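Local coordinates for YueI protein (Bacillus subtilis, PDB 2OHW) that is of unknown function but belongs to the DUF1694 family and folds as a compact single chain with helices packed around a mixed four-stranded sheet, at residues P51-E54 with A55-E58; L73-Q76 with S77-S80; S80-Q83 with M84-Y88; Q122-I125 with Y126-V130. All coordinates share one frame; numbering follows the deposited sequence.

Contact 1: residues P51-E54 with A55-E58; sequences PYKE and AEHE
Lys53 and Glu56 join their side chains across the first turn of helix 53-60, with Lys53 NZ 2.8 Å from Glu56 OE1 in a salt bridge whose hydrogen-bond geometry is weak. The lysine reaches its partner because its chain bends at chi2 (62°) and then runs on extended, which turns a side chain whose CB points away from the following turn back over it. The two side chains cross at a slant, Lys53 CE passing 3.6 Å from Glu56 OE1. Tyr52, at the N-cap position, opens the helix through its backbone: its O receives two weak bonds, from Ala55 N at 3.1 Å and Glu56 N at 3.3 Å. The first firm bond of the turn is His57 N to Lys53 O, 2.9 Å long.

The close-packed side is that of Ala55 and Glu56. Ala55, small enough for a helix to lie close, packs against Tyr81 and Met84 of helix 75-87 and Leu39 of strand 37-42, and its CB sits 3.5 Å from Tyr52 O. The exposed side is looser and polar: His57 ND1 gives a weak, 3.4 Å bond to Glu58 OE2, which lies in the plane of the imidazole, while Glu58 OE1 pairs with Arg116. Glu56 OE2 is taken by Arg87 and Tyr88, so one buried carboxylate has a lysine on one oxygen and an arginine and a phenol on the other. With two cationic partners, Glu56 is probably held as the carboxylate anion.

Contact 2: residues L73-Q76 with S77-S80; sequences LQYQ and SYSS
Tyr75 O is gripped by two backbone donors, Ser79 N at 2.9 Å and Tyr78 N at 3.1 Å. The first lies almost in line with the C=O although its N-H is bent, as befits an irregular first turn, whereas the second stands 54° out of the carbonyl plane, in the tighter turn between residues three apart. Just before it, Ser77 N bonds to Gln74 O. This is the opening of helix 75-87, the helix of the beta-alpha-beta unit that carries the chain from strand 65-70 to strand 92-95, and its first turn is only weakly bonded. The tyrosines give that turn flat surfaces to pack on. Tyr78 swings its ring back beneath the preceding residues (chi1 59°, CG between the backbone N and carbonyl carbon), so that Tyr75 CA lies over one face, 3.9 Å from the ring centroid. Leu73 CB touches the same ring at CD2, 3.7 Å away, while the leucine also packs on Lys43 and Val46. The Tyr75 ring, turned 77° from that of Tyr78, receives Ser79 CB over a face; serine is slim enough to settle there. Toward the exposed side, Gln76 bends at chi2 and hands NE2 to Gln74 OE1 at 2.6 Å, the acceptor close to its amide plane. Three waters each bridge a pair of polar atoms: Leu73 O with Tyr78 OH, Gln74 N with Ser77 OG, and Tyr75 OH with Ser79 O.

Contact 3: residues S80-Q83 with M84-Y88; sequences SYIQ and MASRY
Tyr81 and Met84 lie side by side on helix 75-87 and point the same way, toward helix 53-60. Met84 runs extended through chi2 and then folds at its thioether. That last torsion is nearly eclipsed, and the 3.2 Å between Met84 CE and Tyr81 CD1 is tight enough to make the exact place of CE doubtful. The sulfur makes a Met-aromatic contact, SD standing 4.8 Å from the ring centroid and 51° off the ring normal, so it meets the ring obliquely. A flexible, polarisable methionine suits this place, since it fills the angle between the ring and Ala55, Glu56 and Leu59 of the facing helix. Tyr81 OH bonds to Tyr52 N. Ile82 and Ala85 are directed at strand 65-70, where they pack on Ile69 and Leu67.

Beneath the side chains runs a regular set of backbone bonds, the straightest being Ser86 N to Ile82 O, 2.9 Å at 169°. Arg87 doubles back at chi3 (-53°), laying one guanidinium face over Gln83 O. Thioether and ring thus pack by dispersion without needing polar partners, while the arginine, its CG resting over the centre of the Tyr88 ring, presents NH1 and its charge to the carboxylate of Glu56.

Contact 4: residues Q122-I125 with Y126-V130; sequences QDDI and YNRSV
With CG set between the backbone N and the carbonyl carbon (chi1 70°), Asp123 folds its carboxylate over the start of helix 124-129, where OD1 accepts from Tyr126 N at 2.9 Å. This is a side-chain N-cap: the N-H meets OD1 almost end-on, and a short aspartate is well suited to reach an amide three residues on. Ser129 has a similar first torsion (68°), which directs OG back to Ile125 O at 2.6 Å. Ser129 N reaches the same oxygen, 2.9 Å away, from the opposite face of its plane, so two firm donors from one residue hold that carbonyl. Ser129 OG, which donates to Ile125 O, also bonds to Thr42 OG1 of strand 37-42.

On the exposed side Asp124 OD2 forms a salt bridge with Arg128 NH2 at 3.0 Å. The carboxylate and guanidinium are turned 71° apart, and Asp124 CB lies over a face of the guanidinium, so the charges pair through a single nitrogen. Tyr126 is buried, its OH bonded to Leu11 O, while Ile125 covers Gln45, Arg48 and Tyr52. Asp123 OD1 also takes a bond from Gln45, and OD2 one from Tyr52; these donors, with the positive end of the helix dipole, would favour a negatively charged cap.

Overall arrangement
Contacts 2 and 3 follow one another along helix 75-87 and share Ser80; Tyr75 CE1 of contact 2 also lies 4.0 Å from Ile82 CD1 of contact 3. Contact 1, on the neighbouring helix 53-60, is tied to all the others. Its centre is about 10 Å from that of contact 3, to which it is bound by the salt bridge Glu56 OE2 to Arg87 NH1, 2.8 Å. Pro51 packs against Ser80, and Tyr52 OH probably bonds to Asp123 OD2 of contact 4 at 2.6 Å. Contacts 3 and 4 do not touch, their centres being about 23 Å apart, but residues 51-56, the lead-in and first turn of helix 53-60, touch both.

Contact 1: residues P51-E54 with A55-E58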
loop_
_atom_site.group_PDB
_atom_site.type_symbol
_atom_site.label_atom_id
_atom_site.label_comp_id
_atom_site.label_asym_id
_atom_site.label_seq_id
_atom_site.Cartn_x
_atom_site.Cartn_y
_atom_site.Cartn_z
ATOM N N PRO A 51 -3.608 10.426 10.033
ATOM C CA PRO A 51 -3.084 9.895 8.772
ATOM C C PRO A 51 -1.583 10.126 8.634
ATOM O O PRO A 51 -1.039 11.076 9.208
ATOM C CB PRO A 51 -3.853 10.679 7.702
ATOM C CG PRO A 51 -4.297 11.915 8.377
ATOM C CD PRO A 51 -4.551 11.541 9.805
ATOM N N TYR A 52 -0.917 9.258 7.883
ATOM C CA TYR A 52 0.524 9.365 7.728
ATOM C C TYR A 52 0.928 10.474 6.750
ATOM O O TYR A 52 0.584 10.444 5.554
ATOM C CB TYR A 52 1.117 8.025 7.279
ATOM C CG TYR A 52 1.262 6.993 8.385
ATOM C CD1 TYR A 52 2.486 6.774 9.005
ATOM C CD2 TYR A 52 0.174 6.227 8.789
ATOM C CE1 TYR A 52 2.607 5.809 10.020
ATOM C CE2 TYR A 52 0.285 5.269 9.771
ATOM C CZ TYR A 52 1.499 5.072 10.389
ATOM O OH TYR A 52 1.583 4.114 11.382
ATOM N N LYS A 53 1.696 11.432 7.255
ATOM C CA LYS A 53 2.256 12.485 6.397
ATOM C C LYS A 53 3.178 11.933 5.299
ATOM O O LYS A 53 3.316 12.548 4.246
ATOM C CB LYS A 53 2.986 13.537 7.240
ATOM C CG LYS A 53 3.300 14.835 6.493
ATOM C CD LYS A 53 2.037 15.569 6.024
ATOM C CE LYS A 53 2.374 16.545 4.904
ATOM N NZ LYS A 53 1.199 17.379 4.531
ATOM N N GLU A 54 3.790 10.772 5.542
ATOM C CA GLU A 54 4.634 10.125 4.542
ATOM C C GLU A 54 3.835 9.708 3.318
ATOM O O GLU A 54 4.338 9.764 2.199
ATOM C CB GLU A 54 5.352 8.908 5.134
ATOM C CG GLU A 54 6.343 9.264 6.250
ATOM C CD GLU A 54 5.737 9.277 7.644
ATOM O OE1 GLU A 54 4.504 9.310 7.798
ATOM O OE2 GLU A 54 6.517 9.273 8.615
ATOM N N ALA A 55 2.574 9.323 3.516
ATOM C CA ALA A 55 1.709 9.016 2.374
ATOM C C ALA A 55 1.347 10.290 1.639
ATOM O O ALA A 55 1.334 10.304 0.408
ATOM C CB ALA A 55 0.445 8.276 2.816
ATOM N N GLU A 56 1.065 11.356 2.386
ATOM C CA GLU A 56 0.765 12.644 1.746
ATOM C C GLU A 56 1.940 13.095 0.883
ATOM O O GLU A 56 1.754 13.584 -0.222
ATOM C CB GLU A 56 0.379 13.732 2.752
ATOM C CG GLU A 56 0.022 15.052 2.038
ATOM C CD GLU A 56 -0.900 15.978 2.800
ATOM O OE1 GLU A 56 -1.071 15.812 4.030
ATOM O OE2 GLU A 56 -1.434 16.905 2.149
ATOM N N HIS A 57 3.158 12.909 1.387
ATOM C CA HIS A 57 4.331 13.288 0.620
ATOM C C HIS A 57 4.390 12.594 -0.732
ATOM O O HIS A 57 4.706 13.222 -1.756
ATOM C CB HIS A 57 5.613 12.991 1.407
ATOM C CG HIS A 57 6.855 13.389 0.676
ATOM N ND1 HIS A 57 7.552 12.522 -0.134
ATOM C CD2 HIS A 57 7.478 14.587 0.571
ATOM C CE1 HIS A 57 8.582 13.155 -0.673
ATOM N NE2 HIS A 57 8.552 14.411 -0.266
ATOM N N GLU A 58 4.121 11.291 -0.736
ATOM C CA GLU A 58 4.148 10.509 -1.963
ATOM C C GLU A 58 3.024 10.899 -2.925
ATOM O O GLU A 58 3.219 10.911 -4.141
ATOM C CB GLU A 58 4.108 9.002 -1.663
ATOM C CG GLU A 58 5.386 8.441 -0.996
ATOM C CD GLU A 58 6.693 8.857 -1.682
ATOM O OE1 GLU A 58 6.780 8.843 -2.936
ATOM O OE2 GLU A 58 7.655 9.190 -0.955
#

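Contact 2: residues L73-Q76 with S77-S80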
loop_
_atom_site.group_PDB
_atom_site.type_symbol
_atom_site.label_atom_id
_atom_site.label_comp_id
_atom_site.label_asym_id
_atom_site.label_seq_id
_atom_site.Cartn_x
_atom_site.Cartn_y
_atom_site.Cartn_z
ATOM N N LEU A 73 -11.612 -2.575 4.424
ATOM C CA LEU A 73 -11.670 -1.438 5.331
ATOM C C LEU A 73 -12.988 -0.686 5.175
ATOM O O LEU A 73 -13.538 -0.618 4.084
ATOM C CB LEU A 73 -10.513 -0.478 5.028
ATOM C CG LEU A 73 -9.108 -1.006 5.328
ATOM C CD1 LEU A 73 -8.094 -0.033 4.726
ATOM C CD2 LEU A 73 -8.925 -1.125 6.826
ATOM N N GLN A 74 -13.485 -0.141 6.280
ATOM C CA GLN A 74 -14.628 0.753 6.254
ATOM C C GLN A 74 -14.202 2.161 5.851
ATOM O O GLN A 74 -13.076 2.579 6.136
ATOM C CB GLN A 74 -15.290 0.775 7.638
ATOM C CG GLN A 74 -15.879 -0.577 8.006
ATOM C CD GLN A 74 -16.600 -0.577 9.335
ATOM O OE1 GLN A 74 -16.832 0.471 9.931
ATOM N NE2 GLN A 74 -16.958 -1.768 9.808
ATOM N N TYR A 75 -15.121 2.886 5.213
ATOM C CA TYR A 75 -14.865 4.240 4.704
ATOM C C TYR A 75 -14.167 5.157 5.677
ATOM O O TYR A 75 -13.203 5.826 5.300
ATOM C CB TYR A 75 -16.165 4.901 4.221
ATOM C CG TYR A 75 -15.938 6.219 3.505
ATOM C CD1 TYR A 75 -15.435 6.250 2.205
ATOM C CD2 TYR A 75 -16.234 7.429 4.124
ATOM C CE1 TYR A 75 -15.227 7.452 1.543
ATOM C CE2 TYR A 75 -16.021 8.638 3.473
ATOM C CZ TYR A 75 -15.516 8.638 2.186
ATOM O OH TYR A 75 -15.309 9.838 1.531
ATOM N N GLN A 76 -14.653 5.218 6.912
ATOM C CA GLN A 76 -14.091 6.174 7.866
ATOM C C GLN A 76 -12.601 5.955 8.146
ATOM O O GLN A 76 -11.915 6.877 8.571
ATOM C CB GLN A 76 -14.910 6.188 9.162
ATOM C CG GLN A 76 -14.774 4.942 10.002
ATOM C CD GLN A 76 -15.737 3.833 9.638
ATOM O OE1 GLN A 76 -16.444 3.886 8.622
ATOM N NE2 GLN A 76 -15.763 2.799 10.474
ATOM N N SER A 77 -12.115 4.746 7.872
ATOM C CA SER A 77 -10.710 4.398 8.081
ATOM C C SER A 77 -9.785 4.980 7.022
ATOM O O SER A 77 -8.631 5.306 7.311
ATOM C CB SER A 77 -10.529 2.869 8.119
ATOM O OG SER A 77 -11.334 2.284 9.139
ATOM N N TYR A 78 -10.272 5.093 5.795
ATOM C CA TYR A 78 -9.416 5.525 4.693
ATOM C C TYR A 78 -9.807 6.832 4.046
ATOM O O TYR A 78 -9.118 7.320 3.153
ATOM C CB TYR A 78 -9.303 4.440 3.616
ATOM C CG TYR A 78 -10.605 3.991 2.975
ATOM C CD1 TYR A 78 -11.248 4.764 2.003
ATOM C CD2 TYR A 78 -11.179 2.772 3.323
ATOM C CE1 TYR A 78 -12.428 4.326 1.400
ATOM C CE2 TYR A 78 -12.344 2.335 2.733
ATOM C CZ TYR A 78 -12.967 3.117 1.775
ATOM O OH TYR A 78 -14.120 2.648 1.219
ATOM N N SER A 79 -10.925 7.408 4.471
ATOM C CA SER A 79 -11.371 8.649 3.864
ATOM C C SER A 79 -10.357 9.794 3.913
ATOM O O SER A 79 -10.321 10.606 2.987
ATOM C CB SER A 79 -12.695 9.078 4.468
ATOM O OG SER A 79 -12.571 9.187 5.866
ATOM N N SER A 80 -9.538 9.868 4.959
ATOM C CA SER A 80 -8.515 10.920 5.023
ATOM C C SER A 80 -7.547 10.825 3.841
ATOM O O SER A 80 -7.078 11.842 3.330
ATOM C CB SER A 80 -7.730 10.823 6.326
ATOM O OG SER A 80 -8.561 11.130 7.427
HETATM O O HOH W 1 -15.251 0.351 2.322
HETATM O O HOH W 2 -12.107 -0.399 8.843
HETATM O O HOH W 3 -12.696 11.293 1.632
#

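Contact 3: residues S80-Q83 with M84-Y88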
loop_
_atom_site.group_PDB
_atom_site.type_symbol
_atom_site.label_atom_id
_atom_site.label_comp_id
_atom_site.label_asym_id
_atom_site.label_seq_id
_atom_site.Cartn_x
_atom_site.Cartn_y
_atom_site.Cartn_z
ATOM N N SER A 80 -9.538 9.868 4.959
ATOM C CA SER A 80 -8.515 10.920 5.023
ATOM C C SER A 80 -7.547 10.825 3.841
ATOM O O SER A 80 -7.078 11.842 3.330
ATOM C CB SER A 80 -7.730 10.823 6.326
ATOM O OG SER A 80 -8.561 11.130 7.427
ATOM N N TYR A 81 -7.240 9.594 3.427
ATOM C CA TYR A 81 -6.296 9.379 2.328
ATOM C C TYR A 81 -6.909 9.764 0.999
ATOM O O TYR A 81 -6.200 10.205 0.095
ATOM C CB TYR A 81 -5.794 7.931 2.322
ATOM C CG TYR A 81 -4.952 7.659 3.553
ATOM C CD1 TYR A 81 -3.622 8.075 3.614
ATOM C CD2 TYR A 81 -5.507 7.037 4.680
ATOM C CE1 TYR A 81 -2.854 7.863 4.766
ATOM C CE2 TYR A 81 -4.747 6.816 5.829
ATOM C CZ TYR A 81 -3.427 7.223 5.856
ATOM O OH TYR A 81 -2.703 6.995 7.015
ATOM N N ILE A 82 -8.234 9.621 0.888
ATOM C CA ILE A 82 -8.937 10.048 -0.327
ATOM C C ILE A 82 -8.874 11.569 -0.451
ATOM O O ILE A 82 -8.680 12.096 -1.555
ATOM C CB ILE A 82 -10.399 9.547 -0.320
ATOM C CG1 ILE A 82 -10.423 8.031 -0.579
ATOM C CG2 ILE A 82 -11.265 10.351 -1.332
ATOM C CD1 ILE A 82 -11.826 7.391 -0.547
ATOM N N GLN A 83 -9.017 12.262 0.683
ATOM C CA GLN A 83 -8.906 13.730 0.710
ATOM C C GLN A 83 -7.526 14.153 0.229
ATOM O O GLN A 83 -7.405 15.098 -0.561
ATOM C CB GLN A 83 -9.150 14.281 2.117
ATOM C CG GLN A 83 -10.514 13.911 2.735
ATOM C CD GLN A 83 -11.667 14.696 2.149
ATOM O OE1 GLN A 83 -11.586 15.912 1.998
ATOM N NE2 GLN A 83 -12.755 14.007 1.827
ATOM N N MET A 84 -6.493 13.460 0.720
ATOM C CA MET A 84 -5.106 13.759 0.333
ATOM C C MET A 84 -4.927 13.522 -1.160
ATOM O O MET A 84 -4.329 14.350 -1.863
ATOM C CB MET A 84 -4.114 12.868 1.089
ATOM C CG MET A 84 -4.034 13.038 2.592
ATOM S SD MET A 84 -2.823 11.850 3.333
ATOM C CE MET A 84 -2.592 10.674 2.029
ATOM N N ALA A 85 -5.436 12.389 -1.659
ATOM C CA ALA A 85 -5.308 12.049 -3.082
ATOM C C ALA A 85 -5.972 13.129 -3.947
ATOM O O ALA A 85 -5.363 13.651 -4.880
ATOM C CB ALA A 85 -5.895 10.651 -3.379
ATOM N N SER A 86 -7.213 13.479 -3.635
ATOM C CA SER A 86 -7.919 14.455 -4.452
ATOM C C SER A 86 -7.240 15.819 -4.450
ATOM O O SER A 86 -7.235 16.508 -5.482
ATOM C CB SER A 86 -9.388 14.529 -4.026
ATOM O OG SER A 86 -10.003 13.275 -4.292
ATOM N N ARG A 87 -6.655 16.180 -3.306
ATOM C CA ARG A 87 -5.917 17.435 -3.148
ATOM C C ARG A 87 -4.828 17.583 -4.222
ATOM O O ARG A 87 -4.556 18.690 -4.691
ATOM C CB ARG A 87 -5.285 17.487 -1.754
ATOM C CG ARG A 87 -4.486 18.750 -1.404
ATOM C CD ARG A 87 -4.082 18.719 0.078
ATOM N NE ARG A 87 -5.247 18.488 0.937
ATOM C CZ ARG A 87 -5.260 17.753 2.051
ATOM N NH1 ARG A 87 -4.159 17.146 2.489
ATOM N NH2 ARG A 87 -6.391 17.618 2.728
ATOM N N TYR A 88 -4.219 16.463 -4.609
ATOM C CA TYR A 88 -3.104 16.468 -5.550
ATOM C C TYR A 88 -3.448 15.855 -6.910
ATOM O O TYR A 88 -2.563 15.559 -7.721
ATOM C CB TYR A 88 -1.880 15.780 -4.899
ATOM C CG TYR A 88 -1.509 16.409 -3.582
ATOM C CD1 TYR A 88 -1.015 17.722 -3.535
ATOM C CD2 TYR A 88 -1.684 15.727 -2.379
ATOM C CE1 TYR A 88 -0.697 18.321 -2.339
ATOM C CE2 TYR A 88 -1.367 16.327 -1.174
ATOM C CZ TYR A 88 -0.872 17.625 -1.172
ATOM O OH TYR A 88 -0.552 18.223 0.023
#

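Contact 4: residues Q122-I125 with Y126-V130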
loop_
_atom_site.group_PDB
_atom_site.type_symbol
_atom_site.label_atom_id
_atom_site.label_comp_id
_atom_site.label_asym_id
_atom_site.label_seq_id
_atom_site.Cartn_x
_atom_site.Cartn_y
_atom_site.Cartn_z
ATOM N N GLN A 122 8.497 2.387 8.512
ATOM C CA GLN A 122 8.898 1.599 9.648
ATOM C C GLN A 122 8.513 2.305 10.933
ATOM O O GLN A 122 9.109 3.323 11.307
ATOM C CB GLN A 122 10.408 1.395 9.612
ATOM C CG GLN A 122 10.925 0.510 10.729
ATOM C CD GLN A 122 12.424 0.503 10.762
ATOM O OE1 GLN A 122 13.067 1.560 10.757
ATOM N NE2 GLN A 122 13.002 -0.684 10.789
ATOM N N ASP A 123 7.532 1.746 11.625
ATOM C CA ASP A 123 7.165 2.222 12.958
ATOM C C ASP A 123 6.620 1.062 13.789
ATOM O O ASP A 123 6.501 -0.063 13.286
ATOM C CB ASP A 123 6.221 3.460 12.890
ATOM C CG ASP A 123 4.810 3.150 12.369
ATOM O OD1 ASP A 123 4.526 2.014 11.951
ATOM O OD2 ASP A 123 3.950 4.069 12.402
ATOM N N ASP A 124 6.291 1.308 15.056
ATOM C CA ASP A 124 5.777 0.231 15.907
ATOM C C ASP A 124 4.469 -0.398 15.406
ATOM O O ASP A 124 4.239 -1.600 15.586
ATOM C CB ASP A 124 5.610 0.713 17.361
ATOM C CG ASP A 124 4.599 1.843 17.505
ATOM O OD1 ASP A 124 4.246 2.504 16.497
ATOM O OD2 ASP A 124 4.150 2.083 18.658
ATOM N N ILE A 125 3.608 0.405 14.779
ATOM C CA ILE A 125 2.379 -0.125 14.205
ATOM C C ILE A 125 2.667 -1.100 13.054
ATOM O O ILE A 125 2.040 -2.161 12.957
ATOM C CB ILE A 125 1.423 0.993 13.746
ATOM C CG1 ILE A 125 1.114 1.921 14.918
ATOM C CG2 ILE A 125 0.131 0.390 13.205
ATOM C CD1 ILE A 125 0.197 3.078 14.578
ATOM N N TYR A 126 3.636 -0.773 12.199
ATOM C CA TYR A 126 4.022 -1.705 11.138
ATOM C C TYR A 126 4.430 -3.047 11.720
ATOM O O TYR A 126 3.942 -4.098 11.291
ATOM C CB TYR A 126 5.182 -1.164 10.298
ATOM C CG TYR A 126 5.463 -2.040 9.098
ATOM C CD1 TYR A 126 4.769 -1.851 7.916
ATOM C CD2 TYR A 126 6.397 -3.087 9.161
ATOM C CE1 TYR A 126 4.989 -2.651 6.799
ATOM C CE2 TYR A 126 6.627 -3.896 8.056
ATOM C CZ TYR A 126 5.920 -3.671 6.884
ATOM O OH TYR A 126 6.114 -4.456 5.775
ATOM N N ASN A 127 5.324 -2.992 12.702
ATOM C CA ASN A 127 5.899 -4.202 13.278
ATOM C C ASN A 127 4.831 -5.062 13.934
ATOM O O ASN A 127 4.908 -6.281 13.891
ATOM C CB ASN A 127 6.981 -3.840 14.294
ATOM C CG ASN A 127 8.183 -3.183 13.652
ATOM O OD1 ASN A 127 8.467 -3.386 12.464
ATOM N ND2 ASN A 127 8.910 -2.391 14.435
ATOM N N ARG A 128 3.820 -4.425 14.512
ATOM C CA ARG A 128 2.799 -5.164 15.250
ATOM C C ARG A 128 1.671 -5.652 14.346
ATOM O O ARG A 128 1.008 -6.646 14.651
ATOM C CB ARG A 128 2.243 -4.320 16.400
ATOM C CG ARG A 128 3.289 -3.925 17.442
ATOM C CD ARG A 128 2.661 -3.497 18.759
ATOM N NE ARG A 128 3.463 -2.479 19.440
ATOM C CZ ARG A 128 3.062 -1.228 19.656
ATOM N NH1 ARG A 128 1.855 -0.834 19.266
ATOM N NH2 ARG A 128 3.866 -0.369 20.274
ATOM N N SER A 129 1.463 -4.972 13.221
ATOM C CA SER A 129 0.320 -5.262 12.360
ATOM C C SER A 129 0.601 -6.072 11.098
ATOM O O SER A 129 -0.306 -6.690 10.552
ATOM C CB SER A 129 -0.356 -3.946 11.965
ATOM O OG SER A 129 0.492 -3.181 11.119
ATOM N N VAL A 130 1.837 -6.070 10.604
ATOM C CA VAL A 130 2.064 -6.598 9.257
ATOM C C VAL A 130 1.790 -8.107 9.106
ATOM O O VAL A 130 1.421 -8.577 8.021
ATOM C CB VAL A 130 3.452 -6.181 8.676
ATOM C CG1 VAL A 130 4.594 -6.937 9.348
ATOM C CG2 VAL A 130 3.479 -6.359 7.170
#